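Local coordinates for B-agarase (Saccharophagus degradans, PDB 4BQ2), which hydrolyses agarose as a family 50 exo-beta-agarase, cutting beta-linkages and probably working inward from the chain ends, at residues D287-G299 with G373-R385. Numbering follows the deposited sequence.
Sequences DIIRLSNSSTMTG and GEAYSFYSANLER
S294 OG and S377 OG lie 2.6 Å apart, and each hydroxyl has a further partner in its own segment. S294 OG donates in the carbonyl plane to a lone pair of L291 O (2.7 Å), the acceptor that also closes the type I turn L291-S294. S377 OG, anti to its backbone N (chi1 178°), takes the N-H of S380 at 3.1 Å and so N-caps helix 378-387. Serine suits both places, being small and able to give and accept at once. Two waters extend the link: one joins S294 O to Y379 N, the other joins S294 O and Y376 O to F378 N, so the helix's first amides are satisfied. Beside these hydroxyls, L291 CD2 meets the ring edge of Y379, 3.7 Å from CE2, and also reaches L383.

Further along, the strands pair antiparallel. T296 and Y376 exchange two backbone bonds, while M297 and A375 form the non-hydrogen-bonded pair, where CA atoms come close (4.2 Å), and both side chains lie on the same face, the small A375 methyl beside M297 SD. Past this pair, T298 OG1 donates to E374 OE1 at 2.5 Å, on the anti side of the carboxylate. The extended E374 chain reaches on to R334 and Y302 through OE2, which probably favours its charged form. The arrangement is an antiparallel beta ladder between the two inner strands of a four-stranded sheet, one of which, 373-376, passes through the N-cap serine S377 into helix 378-387.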
ATOM      1  N   ASP A 287       1.394  -2.096  11.260  1.00 13.09           N
ATOM      2  CA  ASP A 287       0.437  -1.021  11.098  1.00 14.30           C
ATOM      3  C   ASP A 287      -0.985  -1.572  11.210  1.00 14.42           C
ATOM      4  O   ASP A 287      -1.191  -2.765  10.989  1.00 15.49           O
ATOM      5  CB  ASP A 287       0.580  -0.407   9.714  1.00 14.01           C
ATOM      6  CG  ASP A 287       1.950   0.201   9.481  1.00 16.29           C
ATOM      7  OD1 ASP A 287       2.469   0.859  10.398  1.00 16.20           O
ATOM      8  OD2 ASP A 287       2.482   0.046   8.368  1.00 16.43           O
ATOM      9  N   ILE A 288      -1.946  -0.683  11.471  1.00 14.23           N
ATOM     10  CA  ILE A 288      -3.395  -1.036  11.452  1.00 14.02           C
ATOM     11  C   ILE A 288      -3.701  -2.047  12.553  1.00 14.05           C
ATOM     12  O   ILE A 288      -4.153  -3.189  12.307  1.00 14.25           O
ATOM     13  CB  ILE A 288      -3.916  -1.539  10.074  1.00 13.82           C
ATOM     14  CG1 ILE A 288      -3.459  -0.604   8.929  1.00 13.28           C
ATOM     15  CG2 ILE A 288      -5.451  -1.656  10.124  1.00 13.42           C
ATOM     16  CD1 ILE A 288      -4.350   0.624   8.718  1.00 14.73           C
ATOM     17  N   ILE A 289      -3.418  -1.620  13.769  1.00 14.19           N
ATOM     18  CA  ILE A 289      -3.706  -2.422  14.942  1.00 15.14           C
ATOM     19  C   ILE A 289      -4.991  -1.847  15.520  1.00 15.56           C
ATOM     20  O   ILE A 289      -5.026  -1.165  16.570  1.00 16.34           O
ATOM     21  CB  ILE A 289      -2.506  -2.443  15.918  1.00 15.43           C
ATOM     22  CG1 ILE A 289      -1.278  -3.056  15.214  1.00 15.68           C
ATOM     23  CG2 ILE A 289      -2.845  -3.293  17.156  1.00 15.60           C
ATOM     24  CD1 ILE A 289      -0.039  -3.006  16.081  1.00 16.45           C
ATOM     25  N   ARG A 290      -6.060  -2.127  14.774  1.00 15.71           N
ATOM     26  CA  ARG A 290      -7.390  -1.627  15.019  1.00 16.14           C
ATOM     27  C   ARG A 290      -8.326  -2.486  14.157  1.00 16.45           C
ATOM     28  O   ARG A 290      -7.876  -3.250  13.283  1.00 15.90           O
ATOM     29  CB  ARG A 290      -7.505  -0.154  14.572  1.00 15.54           C
ATOM     30  CG  ARG A 290      -7.171   0.071  13.078  1.00 14.22           C
ATOM     31  CD  ARG A 290      -7.298   1.548  12.773  1.00 14.69           C
ATOM     32  NE  ARG A 290      -7.193   1.866  11.345  1.00 14.13           N
ATOM     33  CZ  ARG A 290      -7.133   3.103  10.854  1.00 15.53           C
ATOM     34  NH1 ARG A 290      -7.097   4.166  11.685  1.00 15.57           N
ATOM     35  NH2 ARG A 290      -7.050   3.281   9.535  1.00 14.76           N
ATOM     36  N   LEU A 291      -9.621  -2.291  14.335  1.00 18.19           N
ATOM     37  CA  LEU A 291     -10.605  -3.066  13.567  1.00 17.32           C
ATOM     38  C   LEU A 291     -11.270  -2.320  12.403  1.00 18.16           C
ATOM     39  O   LEU A 291     -12.020  -2.939  11.647  1.00 18.94           O
ATOM     40  CB  LEU A 291     -11.673  -3.646  14.533  1.00 17.44           C
ATOM     41  CG  LEU A 291     -11.113  -4.547  15.652  1.00 18.25           C
ATOM     42  CD1 LEU A 291     -12.256  -5.118  16.509  1.00 18.15           C
ATOM     43  CD2 LEU A 291     -10.265  -5.695  15.113  1.00 17.25           C
ATOM     44  N   SER A 292     -10.987  -1.018  12.271  1.00 17.02           N
ATOM     45  CA  SER A 292     -11.641  -0.085  11.350  1.00 18.59           C
ATOM     46  C   SER A 292     -11.651  -0.579   9.905  1.00 17.73           C
ATOM     47  O   SER A 292     -12.533  -0.225   9.125  1.00 18.86           O
ATOM     48  CB  SER A 292     -10.877   1.273  11.344  1.00 19.02           C
ATOM     49  OG  SER A 292     -10.811   1.827  12.643  1.00 21.39           O
ATOM     50  N   ASN A 293     -10.620  -1.326   9.546  1.00 17.18           N
ATOM     51  CA  ASN A 293     -10.391  -1.679   8.134  1.00 18.50           C
ATOM     52  C   ASN A 293     -10.688  -3.143   7.828  1.00 17.88           C
ATOM     53  O   ASN A 293     -10.295  -3.657   6.757  1.00 18.20           O
ATOM     54  CB  ASN A 293      -8.968  -1.312   7.705  1.00 17.25           C
ATOM     55  CG  ASN A 293      -8.720   0.172   7.763  1.00 17.96           C
ATOM     56  OD1 ASN A 293      -9.212   0.951   6.912  1.00 19.81           O
ATOM     57  ND2 ASN A 293      -7.950   0.587   8.742  1.00 15.51           N
ATOM     58  N   SER A 294     -11.376  -3.797   8.773  1.00 17.38           N
ATOM     59  CA  SER A 294     -11.598  -5.242   8.722  1.00 19.99           C
ATOM     60  C   SER A 294     -12.988  -5.604   8.225  1.00 20.77           C
ATOM     61  O   SER A 294     -13.349  -6.783   8.228  1.00 21.13           O
ATOM     62  CB  SER A 294     -11.330  -5.899  10.091  1.00 18.70           C
ATOM     63  OG  SER A 294     -12.344  -5.584  11.046  1.00 18.11           O
ATOM     64  N   SER A 295     -13.786  -4.610   7.834  1.00 20.28           N
ATOM     65  CA  SER A 295     -15.123  -4.904   7.310  1.00 21.10           C
ATOM     66  C   SER A 295     -15.131  -4.902   5.788  1.00 20.99           C
ATOM     67  O   SER A 295     -14.278  -4.255   5.166  1.00 19.96           O
ATOM     68  CB  SER A 295     -16.161  -3.917   7.870  1.00 22.28           C
ATOM     69  OG  SER A 295     -16.098  -2.656   7.194  1.00 22.58           O
ATOM     70  N   THR A 296     -16.093  -5.635   5.204  1.00 21.09           N
ATOM     71  CA  THR A 296     -16.246  -5.803   3.743  1.00 22.40           C
ATOM     72  C   THR A 296     -17.697  -5.519   3.352  1.00 24.00           C
ATOM     73  O   THR A 296     -18.600  -5.876   4.117  1.00 23.52           O
ATOM     74  CB  THR A 296     -15.810  -7.225   3.290  1.00 21.01           C
ATOM     75  OG1 THR A 296     -15.774  -7.298   1.858  1.00 19.92           O
ATOM     76  CG2 THR A 296     -16.675  -8.389   3.926  1.00 20.17           C
ATOM     77  N   MET A 297     -17.932  -4.850   2.208  1.00 23.44           N
ATOM     78  CA  MET A 297     -19.301  -4.472   1.835  1.00 24.80           C
ATOM     79  C   MET A 297     -20.184  -5.713   1.596  1.00 23.19           C
ATOM     80  O   MET A 297     -19.803  -6.601   0.830  1.00 22.83           O
ATOM     81  CB  MET A 297     -19.328  -3.533   0.599  1.00 24.04           C
ATOM     82  CG  MET A 297     -18.682  -2.148   0.765  1.00 24.01           C
ATOM     83  SD  MET A 297     -19.346  -1.132   2.104  1.00 27.34           S
ATOM     84  CE  MET A 297     -18.934   0.495   1.489  1.00 28.81           C
ATOM     85  N   THR A 298     -21.338  -5.771   2.270  1.00 22.44           N
ATOM     86  CA  THR A 298     -22.268  -6.902   2.110  1.00 23.24           C
ATOM     87  C   THR A 298     -23.174  -6.835   0.883  1.00 24.55           C
ATOM     88  O   THR A 298     -23.734  -7.863   0.444  1.00 26.24           O
ATOM     89  CB  THR A 298     -23.190  -7.091   3.325  1.00 23.92           C
ATOM     90  OG1 THR A 298     -24.036  -5.947   3.456  1.00 25.36           O
ATOM     91  CG2 THR A 298     -22.392  -7.313   4.619  1.00 25.37           C
ATOM     92  N   GLY A 299     -23.342  -5.635   0.342  1.00 26.24           N
ATOM     93  CA  GLY A 299     -24.269  -5.423  -0.745  1.00 27.32           C
ATOM     94  C   GLY A 299     -25.621  -4.928  -0.271  1.00 29.07           C
ATOM     95  O   GLY A 299     -26.503  -4.678  -1.098  1.00 31.76           O
ATOM     96  N   GLY A 373     -22.662   1.830   2.428  1.00 26.59           N
ATOM     97  CA  GLY A 373     -23.323   0.558   2.616  1.00 26.32           C
ATOM     98  C   GLY A 373     -23.010  -0.167   3.893  1.00 26.19           C
ATOM     99  O   GLY A 373     -22.091   0.206   4.666  1.00 25.12           O
ATOM    100  N   GLU A 374     -23.809  -1.198   4.119  1.00 24.27           N
ATOM    101  CA  GLU A 374     -23.575  -2.114   5.210  1.00 24.51           C
ATOM    102  C   GLU A 374     -22.302  -2.923   4.910  1.00 22.38           C
ATOM    103  O   GLU A 374     -21.995  -3.253   3.751  1.00 21.95           O
ATOM    104  CB  GLU A 374     -24.802  -3.014   5.406  1.00 24.07           C
ATOM    105  CG  GLU A 374     -24.611  -4.154   6.404  1.00 24.62           C
ATOM    106  CD  GLU A 374     -25.695  -5.210   6.279  1.00 25.42           C
ATOM    107  OE1 GLU A 374     -25.523  -6.151   5.456  1.00 25.84           O
ATOM    108  OE2 GLU A 374     -26.708  -5.100   7.010  1.00 25.92           O
ATOM    109  N   ALA A 375     -21.522  -3.165   5.961  1.00 21.73           N
ATOM    110  CA  ALA A 375     -20.333  -3.992   5.859  1.00 20.28           C
ATOM    111  C   ALA A 375     -20.320  -4.984   7.039  1.00 19.94           C
ATOM    112  O   ALA A 375     -21.068  -4.806   8.009  1.00 21.92           O
ATOM    113  CB  ALA A 375     -19.086  -3.108   5.809  1.00 20.25           C
ATOM    114  N   TYR A 376     -19.551  -6.062   6.939  1.00 19.87           N
ATOM    115  CA  TYR A 376     -19.454  -6.993   8.056  1.00 19.69           C
ATOM    116  C   TYR A 376     -17.994  -7.306   8.304  1.00 18.87           C
ATOM    117  O   TYR A 376     -17.220  -7.464   7.357  1.00 18.43           O
ATOM    118  CB  TYR A 376     -20.260  -8.286   7.803  1.00 20.51           C
ATOM    119  CG  TYR A 376     -20.374  -9.213   9.016  1.00 20.44           C
ATOM    120  CD1 TYR A 376     -21.303  -8.948  10.018  1.00 21.79           C
ATOM    121  CD2 TYR A 376     -19.556 -10.338   9.149  1.00 20.37           C
ATOM    122  CE1 TYR A 376     -21.435  -9.775  11.126  1.00 21.45           C
ATOM    123  CE2 TYR A 376     -19.667 -11.174  10.260  1.00 21.15           C
ATOM    124  CZ  TYR A 376     -20.628 -10.885  11.243  1.00 21.76           C
ATOM    125  OH  TYR A 376     -20.778 -11.680  12.366  1.00 20.99           O
ATOM    126  N   SER A 377     -17.611  -7.330   9.580  1.00 18.47           N
ATOM    127  CA  SER A 377     -16.255  -7.704   9.969  1.00 17.80           C
ATOM    128  C   SER A 377     -16.216  -9.143  10.474  1.00 17.87           C
ATOM    129  O   SER A 377     -16.532  -9.420  11.645  1.00 18.82           O
ATOM    130  CB  SER A 377     -15.688  -6.744  11.042  1.00 18.71           C
ATOM    131  OG  SER A 377     -14.387  -7.211  11.400  1.00 17.76           O
ATOM    132  N   PHE A 378     -15.831 -10.057   9.593  1.00 17.85           N
ATOM    133  CA  PHE A 378     -15.642 -11.449   9.978  1.00 18.67           C
ATOM    134  C   PHE A 378     -14.528 -11.609  11.034  1.00 17.55           C
ATOM    135  O   PHE A 378     -14.659 -12.412  11.969  1.00 17.17           O
ATOM    136  CB  PHE A 378     -15.380 -12.314   8.751  1.00 19.12           C
ATOM    137  CG  PHE A 378     -16.604 -12.512   7.906  1.00 20.54           C
ATOM    138  CD1 PHE A 378     -17.532 -13.513   8.227  1.00 20.61           C
ATOM    139  CD2 PHE A 378     -16.843 -11.692   6.801  1.00 21.14           C
ATOM    140  CE1 PHE A 378     -18.679 -13.678   7.440  1.00 22.23           C
ATOM    141  CE2 PHE A 378     -17.979 -11.864   6.020  1.00 21.66           C
ATOM    142  CZ  PHE A 378     -18.892 -12.850   6.346  1.00 21.48           C
ATOM    143  N   TYR A 379     -13.453 -10.841  10.890  1.00 15.39           N
ATOM    144  CA  TYR A 379     -12.366 -10.860  11.900  1.00 16.05           C
ATOM    145  C   TYR A 379     -12.913 -10.528  13.302  1.00 15.90           C
ATOM    146  O   TYR A 379     -12.653 -11.243  14.272  1.00 17.09           O
ATOM    147  CB  TYR A 379     -11.224  -9.892  11.499  1.00 16.19           C
ATOM    148  CG  TYR A 379     -10.035  -9.901  12.438  1.00 16.64           C
ATOM    149  CD1 TYR A 379      -9.019 -10.834  12.299  1.00 16.41           C
ATOM    150  CD2 TYR A 379      -9.927  -8.965  13.472  1.00 17.37           C
ATOM    151  CE1 TYR A 379      -7.928 -10.849  13.157  1.00 16.38           C
ATOM    152  CE2 TYR A 379      -8.838  -8.974  14.341  1.00 18.20           C
ATOM    153  CZ  TYR A 379      -7.847  -9.924  14.177  1.00 17.81           C
ATOM    154  OH  TYR A 379      -6.773  -9.929  15.035  1.00 18.39           O
ATOM    155  N   SER A 380     -13.671  -9.445  13.411  1.00 16.21           N
ATOM    156  CA  SER A 380     -14.271  -9.064  14.701  1.00 17.43           C
ATOM    157  C   SER A 380     -15.179 -10.182  15.253  1.00 18.16           C
ATOM    158  O   SER A 380     -15.098 -10.540  16.455  1.00 17.79           O
ATOM    159  CB  SER A 380     -15.030  -7.743  14.562  1.00 18.49           C
ATOM    160  OG  SER A 380     -15.419  -7.250  15.833  1.00 21.45           O
ATOM    161  N   ALA A 381     -15.981 -10.779  14.366  1.00 17.39           N
ATOM    162  CA  ALA A 381     -16.854 -11.887  14.735  1.00 17.49           C
ATOM    163  C   ALA A 381     -16.004 -13.047  15.247  1.00 16.76           C
ATOM    164  O   ALA A 381     -16.337 -13.660  16.241  1.00 17.35           O
ATOM    165  CB  ALA A 381     -17.741 -12.302  13.542  1.00 18.20           C
ATOM    166  N   ASN A 382     -14.875 -13.316  14.599  1.00 16.50           N
ATOM    167  CA  ASN A 382     -14.014 -14.409  15.039  1.00 16.28           C
ATOM    168  C   ASN A 382     -13.359 -14.121  16.395  1.00 16.07           C
ATOM    169  O   ASN A 382     -13.096 -15.051  17.157  1.00 16.75           O
ATOM    170  CB  ASN A 382     -12.968 -14.767  13.950  1.00 15.56           C
ATOM    171  CG  ASN A 382     -13.599 -15.428  12.724  1.00 16.92           C
ATOM    172  OD1 ASN A 382     -14.628 -16.122  12.836  1.00 17.73           O
ATOM    173  ND2 ASN A 382     -13.005 -15.206  11.541  1.00 15.59           N
ATOM    174  N   LEU A 383     -13.072 -12.848  16.689  1.00 16.14           N
ATOM    175  CA  LEU A 383     -12.618 -12.512  18.040  1.00 17.27           C
ATOM    176  C   LEU A 383     -13.699 -12.920  19.064  1.00 16.84           C
ATOM    177  O   LEU A 383     -13.385 -13.525  20.084  1.00 16.76           O
ATOM    178  CB  LEU A 383     -12.315 -11.031  18.184  1.00 16.34           C
ATOM    179  CG  LEU A 383     -11.174 -10.492  17.301  1.00 16.04           C
ATOM    180  CD1 LEU A 383     -10.964  -9.033  17.645  1.00 16.72           C
ATOM    181  CD2 LEU A 383      -9.884 -11.287  17.495  1.00 16.43           C
ATOM    182  N   GLU A 384     -14.965 -12.612  18.780  1.00 18.15           N
ATOM    183  CA  GLU A 384     -16.014 -13.024  19.722  1.00 19.40           C
ATOM    184  C   GLU A 384     -16.091 -14.545  19.790  1.00 19.02           C
ATOM    185  O   GLU A 384     -16.172 -15.133  20.899  1.00 18.87           O
ATOM    186  CB  GLU A 384     -17.378 -12.428  19.388  1.00 20.79           C
ATOM    187  CG  GLU A 384     -18.397 -12.691  20.502  1.00 22.81           C
ATOM    188  CD  GLU A 384     -19.728 -12.013  20.265  1.00 22.26           C
ATOM    189  OE1 GLU A 384     -19.800 -11.025  19.516  1.00 22.30           O
ATOM    190  OE2 GLU A 384     -20.720 -12.488  20.840  1.00 23.29           O
ATOM    191  N   ARG A 385     -16.010 -15.203  18.631  1.00 18.55           N
ATOM    192  CA  ARG A 385     -16.032 -16.670  18.619  1.00 20.01           C
ATOM    193  C   ARG A 385     -14.912 -17.257  19.446  1.00 20.33           C
ATOM    194  O   ARG A 385     -15.132 -18.228  20.174  1.00 19.53           O
ATOM    195  CB  ARG A 385     -15.908 -17.229  17.198  1.00 19.12           C
ATOM    196  CG  ARG A 385     -17.174 -17.055  16.351  1.00 20.67           C
ATOM    197  CD  ARG A 385     -16.930 -17.707  14.985  1.00 21.61           C
ATOM    198  NE  ARG A 385     -18.145 -17.819  14.183  1.00 20.80           N
ATOM    199  CZ  ARG A 385     -18.392 -17.186  13.036  1.00 21.60           C
ATOM    200  NH1 ARG A 385     -17.519 -16.342  12.508  1.00 22.12           N
ATOM    201  NH2 ARG A 385     -19.545 -17.402  12.400  1.00 18.23           N
TER
HETATM  202  O   HOH W   1     -12.756  -9.377   8.431  1.00 24.22           O
HETATM  203  O   HOH W   2     -14.859  -9.023   7.203  1.00 42.88           O
HETATM  204  O   HOH W   3     -23.113  -2.844   1.169  1.00 27.72           O